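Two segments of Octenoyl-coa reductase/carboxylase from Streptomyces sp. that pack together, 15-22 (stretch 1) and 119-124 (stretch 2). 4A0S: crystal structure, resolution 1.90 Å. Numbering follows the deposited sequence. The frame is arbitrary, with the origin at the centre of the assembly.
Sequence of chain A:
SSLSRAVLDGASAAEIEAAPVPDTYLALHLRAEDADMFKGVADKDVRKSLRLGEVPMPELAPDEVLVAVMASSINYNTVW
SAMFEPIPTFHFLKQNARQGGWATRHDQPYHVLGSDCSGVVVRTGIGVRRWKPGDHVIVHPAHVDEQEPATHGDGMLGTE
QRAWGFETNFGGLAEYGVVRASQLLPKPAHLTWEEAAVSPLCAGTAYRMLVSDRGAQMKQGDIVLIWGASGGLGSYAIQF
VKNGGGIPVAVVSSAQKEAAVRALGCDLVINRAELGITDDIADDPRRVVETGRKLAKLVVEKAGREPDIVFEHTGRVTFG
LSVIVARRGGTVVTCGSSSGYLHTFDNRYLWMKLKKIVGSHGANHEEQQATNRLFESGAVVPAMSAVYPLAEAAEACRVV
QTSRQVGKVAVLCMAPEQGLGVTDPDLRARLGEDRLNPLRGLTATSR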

# COMPACT_ATOMS: atom_id res chain seq x y z
N GLU A 15 8.96 -43.29 19.04
CA GLU A 15 7.93 -43.93 19.86
C GLU A 15 6.53 -43.53 19.42
O GLU A 15 5.59 -44.35 19.42
CB GLU A 15 8.11 -43.55 21.32
CG GLU A 15 9.23 -44.31 22.02
CD GLU A 15 9.33 -43.95 23.49
OE1 GLU A 15 9.92 -42.89 23.81
OE2 GLU A 15 8.80 -44.72 24.31
N ILE A 16 6.38 -42.25 19.08
CA ILE A 16 5.11 -41.75 18.59
C ILE A 16 4.75 -42.36 17.24
O ILE A 16 3.62 -42.79 17.03
CB ILE A 16 5.07 -40.20 18.58
CG1 ILE A 16 5.08 -39.69 20.03
CG2 ILE A 16 3.83 -39.70 17.84
CD1 ILE A 16 5.21 -38.18 20.17
N GLU A 17 5.73 -42.43 16.33
CA GLU A 17 5.52 -43.06 15.02
C GLU A 17 5.25 -44.56 15.14
O GLU A 17 4.52 -45.12 14.32
CB GLU A 17 6.72 -42.90 14.10
CG GLU A 17 7.20 -41.50 13.89
CD GLU A 17 8.21 -41.43 12.75
OE1 GLU A 17 7.82 -41.71 11.59
OE2 GLU A 17 9.38 -41.11 13.01
N ALA A 18 5.88 -45.20 16.13
CA ALA A 18 5.72 -46.64 16.34
C ALA A 18 4.35 -46.98 16.92
O ALA A 18 3.85 -48.10 16.72
CB ALA A 18 6.81 -47.17 17.25
N ALA A 19 3.76 -46.03 17.64
CA ALA A 19 2.44 -46.23 18.23
C ALA A 19 1.38 -46.12 17.14
O ALA A 19 1.30 -45.10 16.46
CB ALA A 19 2.19 -45.21 19.32
N PRO A 20 0.56 -47.18 16.96
CA PRO A 20 -0.38 -47.14 15.84
C PRO A 20 -1.40 -46.01 15.94
O PRO A 20 -1.77 -45.59 17.05
CB PRO A 20 -1.07 -48.51 15.89
CG PRO A 20 -0.83 -49.03 17.26
CD PRO A 20 0.49 -48.45 17.70
N VAL A 21 -1.85 -45.52 14.78
CA VAL A 21 -2.96 -44.59 14.73
C VAL A 21 -4.23 -45.37 15.01
O VAL A 21 -4.45 -46.42 14.41
CB VAL A 21 -3.09 -43.88 13.36
CG1 VAL A 21 -4.07 -42.71 13.46
CG2 VAL A 21 -1.74 -43.39 12.86
N PRO A 22 -5.06 -44.87 15.95
CA PRO A 22 -6.36 -45.49 16.23
C PRO A 22 -7.29 -45.40 15.03
O PRO A 22 -7.23 -44.43 14.28
CB PRO A 22 -6.93 -44.62 17.36
CG PRO A 22 -5.82 -43.82 17.87
CD PRO A 22 -4.79 -43.71 16.81
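Stretch 2, residues 119-124: GVVVRT

Stretch 2 is a strand, already under way before G119, its backbone departing from extended geometry at V122 (-118/-28). It meets stretch 1 where the last turn of a helix, E15 to A18, gives way to a loop. The strand runs across stretch 1 rather than along it, drawing in from G119 to V122 and moving off again by T124. The closest CA atoms are those of I16 and V122, 6.1 Å apart, and the two stretches together bury 304 Å².

E15 remains out of reach. I16 makes the apolar part of the contact. Its CD1 lies 4.3 Å from V120 CG1, and its CG2 lies 3.8 Å from V122 CG1 and equally 3.8 Å from V122 CA, so the isoleucine spans alternate strand residues; V121 lies between them and offers its carbonyl, with O 4.0 Å from I16 CG2.

R123 has the largest covered area, 105 Å². Its CA-to-CB bond points sideways, but the end of the side chain comes nearer, and the guanidinium reaches the carbonyls at the helix end. R123 NH1 donates to I16 O (3.0 Å, 150°) and also to V122 O within its own strand (2.8 Å, 165°), consistent with the curled side chain (chi1 and chi2 both m). E17 O is 3.0 Å from R123 NH2 but lies over a guanidinium face, where the angle is too poor for a hydrogen bond. A18 points away and makes no contact.

A19 is the first residue to leave helical phi/psi (-76/123). Its carbonyl O accepts from R123 NH2 at 2.6 Å and 154°, lying, like I16 O, near the guanidinium plane. P20 CA is 3.9 Å from R123 NH2. V21 then places CG2 3.5 Å from R123 NE, over the face opposite E17 O. P22 lies beyond contact.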

# COMPACT_ATOMS: atom_id res chain seq x y z
N GLY A 119 -1.29 -28.91 20.10
CA GLY A 119 -1.10 -30.31 20.29
C GLY A 119 0.20 -30.83 19.78
O GLY A 119 1.18 -30.12 19.67
N VAL A 120 0.19 -32.12 19.50
CA VAL A 120 1.39 -32.81 19.16
C VAL A 120 1.22 -33.50 17.82
O VAL A 120 0.23 -34.19 17.58
CB VAL A 120 1.73 -33.85 20.23
CG1 VAL A 120 3.01 -34.53 19.88
CG2 VAL A 120 1.81 -33.19 21.60
N VAL A 121 2.20 -33.30 16.94
CA VAL A 121 2.21 -33.98 15.67
C VAL A 121 2.37 -35.46 15.95
O VAL A 121 3.23 -35.86 16.74
CB VAL A 121 3.37 -33.47 14.80
CG1 VAL A 121 3.43 -34.24 13.51
CG2 VAL A 121 3.21 -31.97 14.54
N VAL A 122 1.53 -36.27 15.33
CA VAL A 122 1.69 -37.72 15.48
C VAL A 122 1.98 -38.40 14.14
O VAL A 122 2.65 -39.43 14.09
CB VAL A 122 0.51 -38.36 16.25
CG1 VAL A 122 0.52 -37.88 17.69
CG2 VAL A 122 -0.82 -38.02 15.60
N ARG A 123 1.50 -37.82 13.05
CA ARG A 123 1.80 -38.33 11.71
C ARG A 123 1.87 -37.18 10.74
O ARG A 123 1.18 -36.18 10.91
CB ARG A 123 0.73 -39.32 11.23
CG ARG A 123 0.66 -40.63 12.02
CD ARG A 123 1.85 -41.53 11.71
NE ARG A 123 1.68 -42.86 12.31
CZ ARG A 123 1.87 -43.14 13.60
NH1 ARG A 123 2.22 -42.21 14.48
NH2 ARG A 123 1.67 -44.38 14.00
N THR A 124 2.69 -37.33 9.71
CA THR A 124 2.74 -36.35 8.64
C THR A 124 2.63 -37.09 7.34
O THR A 124 3.17 -38.20 7.19
CB THR A 124 4.08 -35.58 8.64
OG1 THR A 124 5.15 -36.49 8.31
CG2 THR A 124 4.36 -34.94 9.99